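2-dehydro-3-deoxy-d-gluconate/2-dehydro-3-deoxy-phosphogluconate aldolase (Picrophilus torridus, PDB 4UXD) is an aldolase of the dihydrodipicolinate synthetase family, built as four copies of a (beta/alpha)8 barrel chain. Local coordinates at residues A[268-273]-A[284-289]; A[32-37]-A[80-85]; A[208-213]-A[258-263]; A[61-66]-A[180-185]. All blocks are in the same frame, centred on the assembly; numbering follows the deposited sequence.

Contact 1: A[268-273]-A[284-289]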
loop_
_atom_site.group_PDB
_atom_site.type_symbol
_atom_site.label_atom_id
_atom_site.label_comp_id
_atom_site.label_asym_id
_atom_site.label_seq_id
_atom_site.Cartn_x
_atom_site.Cartn_y
_atom_site.Cartn_z
ATOM N N PHE A 268 1.603 7.208 17.594
ATOM C CA PHE A 268 2.729 6.578 18.281
ATOM C C PHE A 268 3.909 7.560 18.467
ATOM O O PHE A 268 4.191 8.366 17.583
ATOM C CB PHE A 268 3.176 5.336 17.498
ATOM C CG PHE A 268 4.289 4.558 18.161
ATOM C CD1 PHE A 268 5.627 4.868 17.901
ATOM C CD2 PHE A 268 3.998 3.528 19.055
ATOM C CE1 PHE A 268 6.657 4.155 18.509
ATOM C CE2 PHE A 268 5.012 2.809 19.669
ATOM C CZ PHE A 268 6.352 3.121 19.398
ATOM N N PRO A 269 4.598 7.516 19.623
ATOM C CA PRO A 269 4.421 6.756 20.861
ATOM C C PRO A 269 3.920 7.649 21.988
ATOM O O PRO A 269 4.132 7.360 23.166
ATOM C CB PRO A 269 5.831 6.284 21.163
ATOM C CG PRO A 269 6.676 7.483 20.743
ATOM C CD PRO A 269 5.901 8.206 19.638
ATOM N N ASN A 270 3.280 8.747 21.618
ATOM C CA ASN A 270 3.004 9.813 22.564
ATOM C C ASN A 270 2.239 9.341 23.805
ATOM O O ASN A 270 2.579 9.734 24.921
ATOM C CB ASN A 270 2.261 10.920 21.841
ATOM C CG ASN A 270 3.105 11.547 20.742
ATOM O OD1 ASN A 270 4.249 11.935 20.985
ATOM N ND2 ASN A 270 2.561 11.617 19.519
ATOM N N ALA A 271 1.256 8.464 23.612
ATOM C CA ALA A 271 0.452 7.939 24.711
ATOM C C ALA A 271 1.303 7.235 25.771
ATOM O O ALA A 271 0.963 7.271 26.955
ATOM C CB ALA A 271 -0.606 6.988 24.185
ATOM N N TYR A 272 2.394 6.603 25.344
ATOM C CA TYR A 272 3.305 5.917 26.263
ATOM C C TYR A 272 3.931 6.919 27.211
ATOM O O TYR A 272 4.144 6.634 28.391
ATOM C CB TYR A 272 4.412 5.167 25.506
ATOM C CG TYR A 272 3.931 3.927 24.778
ATOM C CD1 TYR A 272 3.173 4.022 23.611
ATOM C CD2 TYR A 272 4.233 2.657 25.256
ATOM C CE1 TYR A 272 2.736 2.886 22.944
ATOM C CE2 TYR A 272 3.792 1.519 24.602
ATOM C CZ TYR A 272 3.050 1.642 23.446
ATOM O OH TYR A 272 2.618 0.515 22.799
ATOM N N TYR A 273 4.221 8.098 26.675
ATOM C CA TYR A 273 4.855 9.139 27.442
ATOM C C TYR A 273 3.860 9.703 28.458
ATOM O O TYR A 273 4.168 9.766 29.644
ATOM C CB TYR A 273 5.429 10.217 26.501
ATOM C CG TYR A 273 6.742 9.763 25.875
ATOM C CD1 TYR A 273 6.766 8.830 24.848
ATOM C CD2 TYR A 273 7.952 10.238 26.343
ATOM C CE1 TYR A 273 7.961 8.393 24.296
ATOM C CE2 TYR A 273 9.152 9.806 25.803
ATOM C CZ TYR A 273 9.154 8.884 24.781
ATOM O OH TYR A 273 10.351 8.461 24.240
ATOM N N GLY A 284 5.976 16.022 32.385
ATOM C CA GLY A 284 6.851 15.684 31.282
ATOM C C GLY A 284 6.417 16.272 29.956
ATOM O O GLY A 284 5.250 16.602 29.766
ATOM N N GLY A 285 7.363 16.388 29.030
ATOM C CA GLY A 285 7.105 17.065 27.776
ATOM C C GLY A 285 7.344 16.258 26.517
ATOM O O GLY A 285 7.554 15.046 26.548
ATOM N N TYR A 286 7.299 16.965 25.394
ATOM C CA TYR A 286 7.253 16.350 24.092
ATOM C C TYR A 286 8.070 17.145 23.085
ATOM O O TYR A 286 7.699 18.262 22.741
ATOM C CB TYR A 286 5.801 16.253 23.619
ATOM C CG TYR A 286 4.903 15.496 24.560
ATOM C CD1 TYR A 286 4.396 16.102 25.700
ATOM C CD2 TYR A 286 4.551 14.179 24.307
ATOM C CE1 TYR A 286 3.583 15.422 26.568
ATOM C CE2 TYR A 286 3.738 13.485 25.174
ATOM C CZ TYR A 286 3.251 14.117 26.303
ATOM O OH TYR A 286 2.425 13.455 27.175
ATOM N N ARG A 287 9.173 16.570 22.612
ATOM C CA ARG A 287 9.928 17.165 21.517
ATOM C C ARG A 287 9.156 16.965 20.215
ATOM O O ARG A 287 8.911 15.820 19.814
ATOM C CB ARG A 287 11.327 16.547 21.399
ATOM C CG ARG A 287 12.189 17.159 20.279
ATOM C CD ARG A 287 13.637 16.638 20.272
ATOM N NE ARG A 287 14.365 16.989 21.494
ATOM C CZ ARG A 287 15.681 16.864 21.651
ATOM N NH1 ARG A 287 16.440 16.405 20.666
ATOM N NH2 ARG A 287 16.243 17.206 22.799
ATOM N N PRO A 288 8.743 18.067 19.566
ATOM C CA PRO A 288 8.163 17.923 18.229
ATOM C C PRO A 288 9.014 17.001 17.358
ATOM O O PRO A 288 10.242 17.082 17.445
ATOM C CB PRO A 288 8.166 19.349 17.691
ATOM C CG PRO A 288 8.075 20.216 18.910
ATOM C CD PRO A 288 8.751 19.470 20.023
ATOM N N PRO A 289 8.382 16.129 16.543
ATOM C CA PRO A 289 6.947 16.025 16.220
ATOM C C PRO A 289 6.056 15.341 17.270
ATOM O O PRO A 289 4.861 15.232 17.040
ATOM C CB PRO A 289 6.950 15.197 14.930
ATOM C CG PRO A 289 8.133 14.286 15.084
ATOM C CD PRO A 289 9.163 15.058 15.898
HETATM O O HOH W 1 4.018 12.541 17.155
#
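The ring of Tyr-286 lies against the first turn of helix 270-279, touching Asn-270 and Tyr-273 in the C-terminal helical part that follows the (beta/alpha)8 barrel. Its CE2 does most of the work. This corner sits 3.9 Å from Tyr-273 CB, an oblique approach, and 3.9 Å from Asn-270 O, which lies at the ring edge close to its plane. One atom further round, Tyr-286 CD2 meets the amide oxygen OD1 of Asn-270 at 4.0 Å. The amide and ring planes are 63° apart, so the two flat groups do not stack. These are van der Waals touches without a direct hydrogen bond, and Asn-270 OD1 has a weak bond of its own to Tyr-291 N.

Tyr-273 offers Tyr-286 little more than its CB. With CG beside the backbone N (chi1 -78°), its own ring swings away from the loop, and its hydroxyl is taken up by Thr-34 N and Thr-68 O, so the residue ties the helix back to the barrel loops. Further along 284-289, Arg-287 makes a salt bridge with Glu-78, while Pro-288 and Pro-289 pack on His-138 and Leu-131 of the second subunit. A water joins the segments, accepting from Asn-270 ND2 at 2.9 Å and donating to Pro-289 O at 2.8 Å.

Contact 2: A[32-37]-A[80-85]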
loop_
_atom_site.group_PDB
_atom_site.type_symbol
_atom_site.label_atom_id
_atom_site.label_comp_id
_atom_site.label_asym_id
_atom_site.label_seq_id
_atom_site.Cartn_x
_atom_site.Cartn_y
_atom_site.Cartn_z
ATOM N N MET A 32 12.766 1.317 26.239
ATOM C CA MET A 32 12.588 2.468 27.118
ATOM C C MET A 32 12.111 3.709 26.382
ATOM O O MET A 32 12.627 4.042 25.313
ATOM C CB MET A 32 13.897 2.808 27.829
ATOM C CG MET A 32 14.471 1.696 28.683
ATOM S SD MET A 32 16.053 2.155 29.424
ATOM C CE MET A 32 15.533 3.521 30.464
ATOM N N ILE A 33 11.137 4.406 26.963
ATOM C CA ILE A 33 10.902 5.780 26.549
ATOM C C ILE A 33 12.089 6.611 27.007
ATOM O O ILE A 33 12.803 6.243 27.939
ATOM C CB ILE A 33 9.605 6.373 27.131
ATOM C CG1 ILE A 33 9.626 6.306 28.661
ATOM C CG2 ILE A 33 8.390 5.647 26.567
ATOM C CD1 ILE A 33 8.544 7.122 29.317
ATOM N N THR A 34 12.292 7.737 26.349
ATOM C CA THR A 34 13.250 8.732 26.809
ATOM C C THR A 34 12.507 9.883 27.509
ATOM O O THR A 34 12.032 10.798 26.830
ATOM C CB THR A 34 14.054 9.267 25.626
ATOM O OG1 THR A 34 14.514 8.166 24.842
ATOM C CG2 THR A 34 15.231 10.102 26.091
ATOM N N PRO A 35 12.395 9.845 28.857
ATOM C CA PRO A 35 11.592 10.868 29.544
ATOM C C PRO A 35 12.057 12.295 29.246
ATOM O O PRO A 35 13.265 12.528 29.159
ATOM C CB PRO A 35 11.780 10.527 31.026
ATOM C CG PRO A 35 12.119 9.087 31.047
ATOM C CD PRO A 35 12.960 8.877 29.811
ATOM N N LEU A 36 11.105 13.212 29.066
ATOM C CA LEU A 36 11.402 14.598 28.713
ATOM C C LEU A 36 10.780 15.615 29.684
ATOM O O LEU A 36 9.668 15.428 30.203
ATOM C CB LEU A 36 10.913 14.915 27.294
ATOM C CG LEU A 36 11.348 14.026 26.122
ATOM C CD1 LEU A 36 10.582 14.442 24.856
ATOM C CD2 LEU A 36 12.864 14.089 25.892
ATOM N N ASP A 37 11.506 16.705 29.901
ATOM C CA ASP A 37 11.014 17.798 30.719
ATOM C C ASP A 37 9.994 18.625 29.938
ATOM O O ASP A 37 9.702 18.330 28.789
ATOM C CB ASP A 37 12.180 18.675 31.202
ATOM C CG ASP A 37 12.954 19.339 30.058
ATOM O OD1 ASP A 37 12.360 19.719 29.029
ATOM O OD2 ASP A 37 14.182 19.505 30.204
ATOM N N LYS A 80 24.503 9.452 22.940
ATOM C CA LYS A 80 25.656 8.948 23.673
ATOM C C LYS A 80 25.453 9.205 25.156
ATOM O O LYS A 80 25.674 8.325 25.991
ATOM C CB LYS A 80 26.937 9.608 23.208
ATOM C CG LYS A 80 27.469 9.139 21.881
ATOM C CD LYS A 80 28.795 9.833 21.609
ATOM C CE LYS A 80 29.133 9.873 20.138
ATOM N NZ LYS A 80 30.260 10.809 19.879
ATOM N N ASP A 81 25.006 10.414 25.477
ATOM C CA ASP A 81 24.853 10.808 26.868
ATOM C C ASP A 81 23.817 9.927 27.558
ATOM O O ASP A 81 24.045 9.467 28.675
ATOM C CB ASP A 81 24.480 12.291 26.976
ATOM C CG ASP A 81 25.663 13.218 26.667
ATOM O OD1 ASP A 81 26.840 12.765 26.738
ATOM O OD2 ASP A 81 25.408 14.401 26.354
ATOM N N PHE A 82 22.705 9.645 26.881
ATOM C CA PHE A 82 21.632 8.845 27.490
ATOM C C PHE A 82 22.057 7.385 27.733
ATOM O O PHE A 82 21.758 6.808 28.777
ATOM C CB PHE A 82 20.397 8.900 26.610
ATOM C CG PHE A 82 19.171 8.301 27.224
ATOM C CD1 PHE A 82 18.428 9.006 28.160
ATOM C CD2 PHE A 82 18.727 7.051 26.829
ATOM C CE1 PHE A 82 17.280 8.466 28.706
ATOM C CE2 PHE A 82 17.573 6.507 27.370
ATOM C CZ PHE A 82 16.849 7.215 28.308
ATOM N N LEU A 83 22.751 6.788 26.772
ATOM C CA LEU A 83 23.266 5.435 26.949
ATOM C C LEU A 83 24.206 5.390 28.163
ATOM O O LEU A 83 24.232 4.415 28.911
ATOM C CB LEU A 83 23.998 4.958 25.692
ATOM C CG LEU A 83 23.198 4.865 24.391
ATOM C CD1 LEU A 83 24.040 4.214 23.306
ATOM C CD2 LEU A 83 21.891 4.101 24.570
ATOM N N LYS A 84 24.975 6.457 28.360
ATOM C CA LYS A 84 25.865 6.520 29.499
ATOM C C LYS A 84 25.065 6.550 30.804
ATOM O O LYS A 84 25.353 5.805 31.736
ATOM C CB LYS A 84 26.778 7.743 29.398
ATOM C CG LYS A 84 28.169 7.529 29.986
ATOM C CD LYS A 84 29.042 8.756 29.837
ATOM C CE LYS A 84 28.611 9.859 30.800
ATOM N NZ LYS A 84 29.524 11.039 30.783
ATOM N N PHE A 85 24.050 7.397 30.865
ATOM C CA PHE A 85 23.282 7.535 32.087
ATOM C C PHE A 85 22.693 6.193 32.460
ATOM O O PHE A 85 22.884 5.705 33.573
ATOM C CB PHE A 85 22.180 8.581 31.932
ATOM C CG PHE A 85 21.351 8.782 33.177
ATOM C CD1 PHE A 85 21.806 9.594 34.211
ATOM C CD2 PHE A 85 20.109 8.177 33.308
ATOM C CE1 PHE A 85 21.034 9.789 35.364
ATOM C CE2 PHE A 85 19.332 8.376 34.456
ATOM C CZ PHE A 85 19.808 9.179 35.483
#
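Phe-82 is the residue of helix 76-88 that meets the loop 32-37, and its ring takes every contact there, from Met-32, Ile-33, Thr-34 and Pro-35. Ahead of it in the segment, Lys-80 forms a salt bridge with Glu-108 of helix 103-115, and Asp-81 packs on Tyr-44 of helix 44-56.

At Phe-82 the side chain heads straight for the loop, CG anti to the backbone N (chi1 -171°). The methyl CG2 of Thr-34 settles over one ring face, 4.0 Å from the ring centroid and 22° off the normal, a CH-pi contact displaced toward the rim, where CG2 comes within 3.7 Å of Phe-82 CE1. Thr-34 CG2 itself lies anti to the backbone N, while OG1, on another branch of CB, is hydrogen-bonded to Gly-69 O. In the (beta/alpha)8 barrel this joins the loop that leaves the first strand, 27-31, to the helix that follows the second, 61-63. The other neighbours approach the ring obliquely and from farther off: Phe-82 CZ is 4.2 Å from Ile-33 O and 4.5 Å from Met-32 CE, and Phe-82 CE1 is 4.5 Å from Pro-35 CD.

Leu-83 comes next and packs on Pro-64, in the chain that runs on from strand 61-63, and Phe-85 brings its ring to Tyr-44, the two planes at about 60°.

Contact 3: A[208-213]-A[258-263]; sequences QDDLLF and PLMKKL. With IPA (isopropyl alcohol), chain G.
At the mouth of the barrel, on the side where the strands end, Met-260 of helix 245-264 lies across the turn that follows strand 203-206, meeting Gln-208, Asp-209 and Asp-210. Bent at chi2 and chi3, the methionine folds over the turn and crosses the Asp-209 side chain at about a right angle. Met-260 CG and Asp-209 CB are 3.8 Å apart, and Met-260 SD rests 3.9 Å from the carboxylate carbon CG of Asp-209. The Met-260 methyl runs on to Gln-208, with Met-260 CE 4.0 Å from Gln-208 OE1; backbone joins in where Asp-210 N stands 4.1 Å from Met-260 CG.

All of this is van der Waals contact, and the hydrogen bonds and salt bridge of these residues go to other partners. Asp-209 OD2 is bonded to Thr-227 OG1 and OD1 to a glycerol; Asp-210 OD1 forms a salt bridge with Arg-189 of the third subunit. Gln-208 NE2 serves two acceptors, Ser-184 O and the O2 of an isopropyl alcohol, the latter at 3.2 Å with an N-H...O angle of 161°. The turn is itself tied by Leu-211 N to Gln-208 O at 2.9 Å.

Both small alcohols probably came from the crystallisation liquor, yet they suggest a pocket here. That location fits a (beta/alpha)8 barrel, whose ligand sites gather in the loops at the C-terminal ends of the strands.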
loop_
_atom_site.group_PDB
_atom_site.type_symbol
_atom_site.label_atom_id
_atom_site.label_comp_id
_atom_site.label_asym_id
_atom_site.label_seq_id
_atom_site.Cartn_x
_atom_site.Cartn_y
_atom_site.Cartn_z
ATOM N N GLN A 208 5.630 -6.965 19.652
ATOM C CA GLN A 208 4.278 -6.468 19.909
ATOM C C GLN A 208 3.686 -7.180 21.109
ATOM O O GLN A 208 3.529 -8.397 21.100
ATOM C CB GLN A 208 3.370 -6.650 18.690
ATOM C CG GLN A 208 3.802 -5.883 17.450
ATOM C CD GLN A 208 3.779 -4.371 17.623
ATOM O OE1 GLN A 208 3.354 -3.849 18.655
ATOM N NE2 GLN A 208 4.251 -3.659 16.606
ATOM N N ASP A 209 3.358 -6.394 22.132
ATOM C CA ASP A 209 2.940 -6.902 23.434
ATOM C C ASP A 209 1.727 -7.829 23.370
ATOM O O ASP A 209 1.647 -8.813 24.106
ATOM C CB ASP A 209 2.623 -5.732 24.366
ATOM C CG ASP A 209 3.734 -4.692 24.410
ATOM O OD1 ASP A 209 4.445 -4.503 23.397
ATOM O OD2 ASP A 209 3.891 -4.059 25.472
ATOM N N ASP A 210 0.773 -7.526 22.503
ATOM C CA ASP A 210 -0.425 -8.357 22.454
ATOM C C ASP A 210 -0.165 -9.717 21.798
ATOM O O ASP A 210 -0.966 -10.640 21.937
ATOM C CB ASP A 210 -1.570 -7.624 21.745
ATOM C CG ASP A 210 -1.144 -6.943 20.473
ATOM O OD1 ASP A 210 0.058 -6.622 20.314
ATOM O OD2 ASP A 210 -2.044 -6.712 19.633
ATOM N N LEU A 211 0.973 -9.852 21.125
ATOM C CA LEU A 211 1.298 -11.067 20.402
ATOM C C LEU A 211 2.250 -11.992 21.171
ATOM O O LEU A 211 2.594 -13.090 20.694
ATOM C CB LEU A 211 1.909 -10.719 19.050
ATOM C CG LEU A 211 1.090 -9.868 18.080
ATOM C CD1 LEU A 211 1.727 -9.977 16.703
ATOM C CD2 LEU A 211 -0.368 -10.261 18.012
ATOM N N LEU A 212 2.656 -11.564 22.359
ATOM C CA LEU A 212 3.639 -12.303 23.150
ATOM C C LEU A 212 3.216 -13.747 23.422
ATOM O O LEU A 212 4.017 -14.670 23.283
ATOM C CB LEU A 212 3.897 -11.585 24.481
ATOM C CG LEU A 212 4.968 -12.208 25.383
ATOM C CD1 LEU A 212 6.306 -12.405 24.639
ATOM C CD2 LEU A 212 5.179 -11.342 26.617
ATOM N N PHE A 213 1.959 -13.952 23.803
ATOM C CA PHE A 213 1.527 -15.298 24.157
ATOM C C PHE A 213 1.597 -16.232 22.944
ATOM O O PHE A 213 2.187 -17.306 23.021
ATOM C CB PHE A 213 0.118 -15.287 24.743
ATOM C CG PHE A 213 -0.344 -16.637 25.196
ATOM C CD1 PHE A 213 0.089 -17.163 26.404
ATOM C CD2 PHE A 213 -1.200 -17.388 24.410
ATOM C CE1 PHE A 213 -0.332 -18.416 26.822
ATOM C CE2 PHE A 213 -1.621 -18.632 24.824
ATOM C CZ PHE A 213 -1.185 -19.151 26.029
ATOM N N PRO A 258 -6.031 -5.130 26.137
ATOM C CA PRO A 258 -6.899 -3.958 26.273
ATOM C C PRO A 258 -6.101 -2.684 26.480
ATOM O O PRO A 258 -6.517 -1.624 26.006
ATOM C CB PRO A 258 -7.757 -4.302 27.492
ATOM C CG PRO A 258 -7.754 -5.784 27.517
ATOM C CD PRO A 258 -6.358 -6.149 27.144
ATOM N N LEU A 259 -4.959 -2.796 27.151
ATOM C CA LEU A 259 -4.039 -1.661 27.284
ATOM C C LEU A 259 -3.423 -1.253 25.944
ATOM O O LEU A 259 -3.314 -0.053 25.640
ATOM C CB LEU A 259 -2.915 -1.982 28.266
ATOM C CG LEU A 259 -1.930 -0.826 28.433
ATOM C CD1 LEU A 259 -2.616 0.372 29.082
ATOM C CD2 LEU A 259 -0.719 -1.269 29.213
ATOM N N MET A 260 -3.002 -2.254 25.167
ATOM C CA MET A 260 -2.458 -2.025 23.830
ATOM C C MET A 260 -3.471 -1.339 22.908
ATOM O O MET A 260 -3.086 -0.610 21.995
ATOM C CB MET A 260 -1.999 -3.343 23.193
ATOM C CG MET A 260 -0.603 -3.827 23.618
ATOM S SD MET A 260 0.691 -2.590 23.325
ATOM C CE MET A 260 0.870 -2.578 21.550
ATOM N N LYS A 261 -4.760 -1.570 23.145
ATOM C CA LYS A 261 -5.795 -0.952 22.328
ATOM C C LYS A 261 -5.934 0.515 22.683
ATOM O O LYS A 261 -6.031 1.364 21.794
ATOM C CB LYS A 261 -7.137 -1.646 22.512
ATOM C CG LYS A 261 -8.248 -1.058 21.634
ATOM C CD LYS A 261 -9.588 -1.744 21.895
ATOM C CE LYS A 261 -10.722 -1.086 21.124
ATOM N NZ LYS A 261 -12.059 -1.423 21.689
ATOM N N LYS A 262 -5.971 0.796 23.988
ATOM C CA LYS A 262 -5.989 2.166 24.490
ATOM C C LYS A 262 -4.822 2.946 23.885
ATOM O O LYS A 262 -5.026 3.986 23.270
ATOM C CB LYS A 262 -5.908 2.195 26.024
ATOM C CG LYS A 262 -7.173 1.779 26.753
ATOM C CD LYS A 262 -8.162 2.941 26.888
ATOM C CE LYS A 262 -9.381 2.573 27.735
ATOM N NZ LYS A 262 -10.301 3.734 27.946
ATOM N N LEU A 263 -3.604 2.422 24.043
ATOM C CA LEU A 263 -2.389 3.102 23.564
ATOM C C LEU A 263 -2.353 3.334 22.040
ATOM O O LEU A 263 -1.696 4.268 21.560
ATOM C CB LEU A 263 -1.150 2.302 23.987
ATOM C CG LEU A 263 -0.882 2.264 25.499
ATOM C CD1 LEU A 263 0.195 1.256 25.837
ATOM C CD2 LEU A 263 -0.501 3.653 26.041
HETATM C C1 IPA G . 4.681 1.488 16.527
HETATM C C2 IPA G . 4.983 0.001 16.454
HETATM C C3 IPA G . 4.542 -0.590 15.116
HETATM O O2 IPA G . 4.269 -0.601 17.505
#

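Contact 4: A[61-66]-A[180-185]; sequences YLFPMG and GVKDSS
Lys-182 and Phe-63 reach toward each other from opposite sides of the barrel interior: in this (beta/alpha)8 fold, strands 61-63 and 178-183 are the second and sixth, with three strands between them whichever way round one counts. The lysine is extended all the way beyond CG, each later torsion close to anti, which carries NZ right across to the ring. There NZ hovers over one face in a cation-pi contact, 4.0 Å from the ring centroid and 24° off the normal. It sits toward one side of the ring, with Lys-182 NZ nearest to Phe-63 CD2 at 3.7 Å.

The phenylalanine is set for this by two torsions. Its CG is anti to the backbone N (chi1 173°), pointing the ring inward, and the unusual chi2 of 19° then turns the face rather than the rim to the amine. Around the pair, Val-29 of the first strand touches both side chains, and Tyr-154 of the fifth packs on Lys-182. Aldolases of this family carry their Schiff-base lysine on the sixth strand, and Lys-182 occupies the corresponding place, so it is probably that residue.

Just past the lysine, Asp-183 and Ser-185 bind each other and the neighbouring strand. Asp-183 OD2 bonds to Asn-155 ND2, while Ser-185 OG donates to the syn lone pair of Asp-183 OD1 at 2.8 Å.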
loop_
_atom_site.group_PDB
_atom_site.type_symbol
_atom_site.label_atom_id
_atom_site.label_comp_id
_atom_site.label_asym_id
_atom_site.label_seq_id
_atom_site.Cartn_x
_atom_site.Cartn_y
_atom_site.Cartn_z
ATOM N N TYR A 61 16.006 -6.953 30.410
ATOM C CA TYR A 61 16.874 -6.089 29.626
ATOM C C TYR A 61 16.300 -4.688 29.515
ATOM O O TYR A 61 15.085 -4.501 29.422
ATOM C CB TYR A 61 17.100 -6.656 28.226
ATOM C CG TYR A 61 17.681 -8.039 28.218
ATOM C CD1 TYR A 61 16.861 -9.153 28.268
ATOM C CD2 TYR A 61 19.048 -8.241 28.146
ATOM C CE1 TYR A 61 17.389 -10.424 28.254
ATOM C CE2 TYR A 61 19.583 -9.514 28.130
ATOM C CZ TYR A 61 18.747 -10.598 28.188
ATOM O OH TYR A 61 19.262 -11.874 28.182
ATOM N N LEU A 62 17.207 -3.714 29.560
ATOM C CA LEU A 62 16.896 -2.342 29.233
ATOM C C LEU A 62 17.359 -2.103 27.815
ATOM O O LEU A 62 18.507 -2.435 27.449
ATOM C CB LEU A 62 17.584 -1.354 30.176
ATOM C CG LEU A 62 17.471 -1.598 31.677
ATOM C CD1 LEU A 62 17.925 -0.344 32.428
ATOM C CD2 LEU A 62 16.066 -2.016 32.066
ATOM N N PHE A 63 16.450 -1.524 27.036
ATOM C CA PHE A 63 16.679 -1.198 25.644
ATOM C C PHE A 63 16.462 0.301 25.457
ATOM O O PHE A 63 15.400 0.732 25.024
ATOM C CB PHE A 63 15.740 -2.015 24.745
ATOM C CG PHE A 63 15.789 -1.640 23.287
ATOM C CD1 PHE A 63 16.862 -0.927 22.758
ATOM C CD2 PHE A 63 14.748 -2.001 22.442
ATOM C CE1 PHE A 63 16.899 -0.595 21.429
ATOM C CE2 PHE A 63 14.782 -1.666 21.111
ATOM C CZ PHE A 63 15.861 -0.969 20.601
ATOM N N PRO A 64 17.480 1.101 25.773
ATOM C CA PRO A 64 17.364 2.539 25.527
ATOM C C PRO A 64 17.508 2.896 24.051
ATOM O O PRO A 64 18.272 2.241 23.334
ATOM C CB PRO A 64 18.522 3.122 26.345
ATOM C CG PRO A 64 19.544 2.023 26.362
ATOM C CD PRO A 64 18.768 0.745 26.397
ATOM N N MET A 65 16.778 3.925 23.627
ATOM C CA MET A 65 16.860 4.491 22.280
ATOM C C MET A 65 16.424 3.494 21.200
ATOM O O MET A 65 17.050 3.371 20.146
ATOM C CB MET A 65 18.280 5.009 22.004
ATOM C CG MET A 65 18.640 6.283 22.784
ATOM S SD MET A 65 17.655 7.724 22.295
ATOM C CE MET A 65 18.144 8.905 23.555
ATOM N N GLY A 66 15.346 2.771 21.486
ATOM C CA GLY A 66 14.612 2.068 20.453
ATOM C C GLY A 66 13.608 3.023 19.833
ATOM O O GLY A 66 13.690 4.249 20.062
ATOM N N GLY A 180 20.717 -12.507 17.644
ATOM C CA GLY A 180 19.270 -12.622 17.570
ATOM C C GLY A 180 18.598 -11.655 16.612
ATOM O O GLY A 180 19.249 -10.911 15.868
ATOM N N VAL A 181 17.268 -11.674 16.641
ATOM C CA VAL A 181 16.450 -10.815 15.791
ATOM C C VAL A 181 15.169 -10.428 16.527
ATOM O O VAL A 181 14.606 -11.225 17.264
ATOM C CB VAL A 181 16.128 -11.494 14.473
ATOM C CG1 VAL A 181 15.149 -12.665 14.683
ATOM C CG2 VAL A 181 15.601 -10.484 13.462
ATOM N N LYS A 182 14.774 -9.166 16.394
ATOM C CA LYS A 182 13.562 -8.640 17.018
ATOM C C LYS A 182 12.641 -8.214 15.915
ATOM O O LYS A 182 13.079 -7.503 15.012
ATOM C CB LYS A 182 13.840 -7.431 17.915
ATOM C CG LYS A 182 14.644 -7.704 19.146
ATOM C CD LYS A 182 15.069 -6.393 19.780
ATOM C CE LYS A 182 15.750 -6.606 21.115
ATOM N NZ LYS A 182 16.247 -5.316 21.671
ATOM N N ASP A 183 11.373 -8.595 16.019
ATOM C CA ASP A 183 10.390 -8.308 14.982
ATOM C C ASP A 183 9.122 -7.636 15.513
ATOM O O ASP A 183 8.398 -8.200 16.333
ATOM C CB ASP A 183 10.019 -9.603 14.260
ATOM C CG ASP A 183 9.101 -9.370 13.084
ATOM O OD1 ASP A 183 7.874 -9.269 13.286
ATOM O OD2 ASP A 183 9.614 -9.295 11.952
ATOM N N SER A 184 8.844 -6.442 15.004
ATOM C CA SER A 184 7.651 -5.669 15.380
ATOM C C SER A 184 6.611 -5.553 14.243
ATOM O O SER A 184 5.630 -4.812 14.358
ATOM C CB SER A 184 8.071 -4.266 15.824
ATOM O OG SER A 184 8.885 -4.334 16.978
ATOM N N SER A 185 6.833 -6.294 13.162
ATOM C CA SER A 185 5.960 -6.259 11.991
ATOM C C SER A 185 4.505 -6.604 12.302
ATOM O O SER A 185 3.603 -6.153 11.591
ATOM C CB SER A 185 6.470 -7.223 10.917
ATOM O OG SER A 185 6.088 -8.532 11.248
#

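Contact 4 sits deepest, 3 Å from the centre of the chain; the centres of the other three lie about 14 to 16 Å from the chain centre. Contacts 2 and 4 alternate along the chain and join through a probable hydrogen bond, Met-32 N to Phe-63 O at 3.0 Å, where the chain leaves the first strand beside the second. Contact 3 follows, tied to contact 4 by Gln-208 NE2 and Ser-184 O. Contact 1 comes last and connects the C-terminal helices to the barrel: Tyr-272 packs on Met-260 and Leu-263 of contact 3, and Gly-285 N reaches Leu-36 O of contact 2 in a probable hydrogen bond of 2.8 Å. Contacts 2 and 3, 24 Å apart, do not touch.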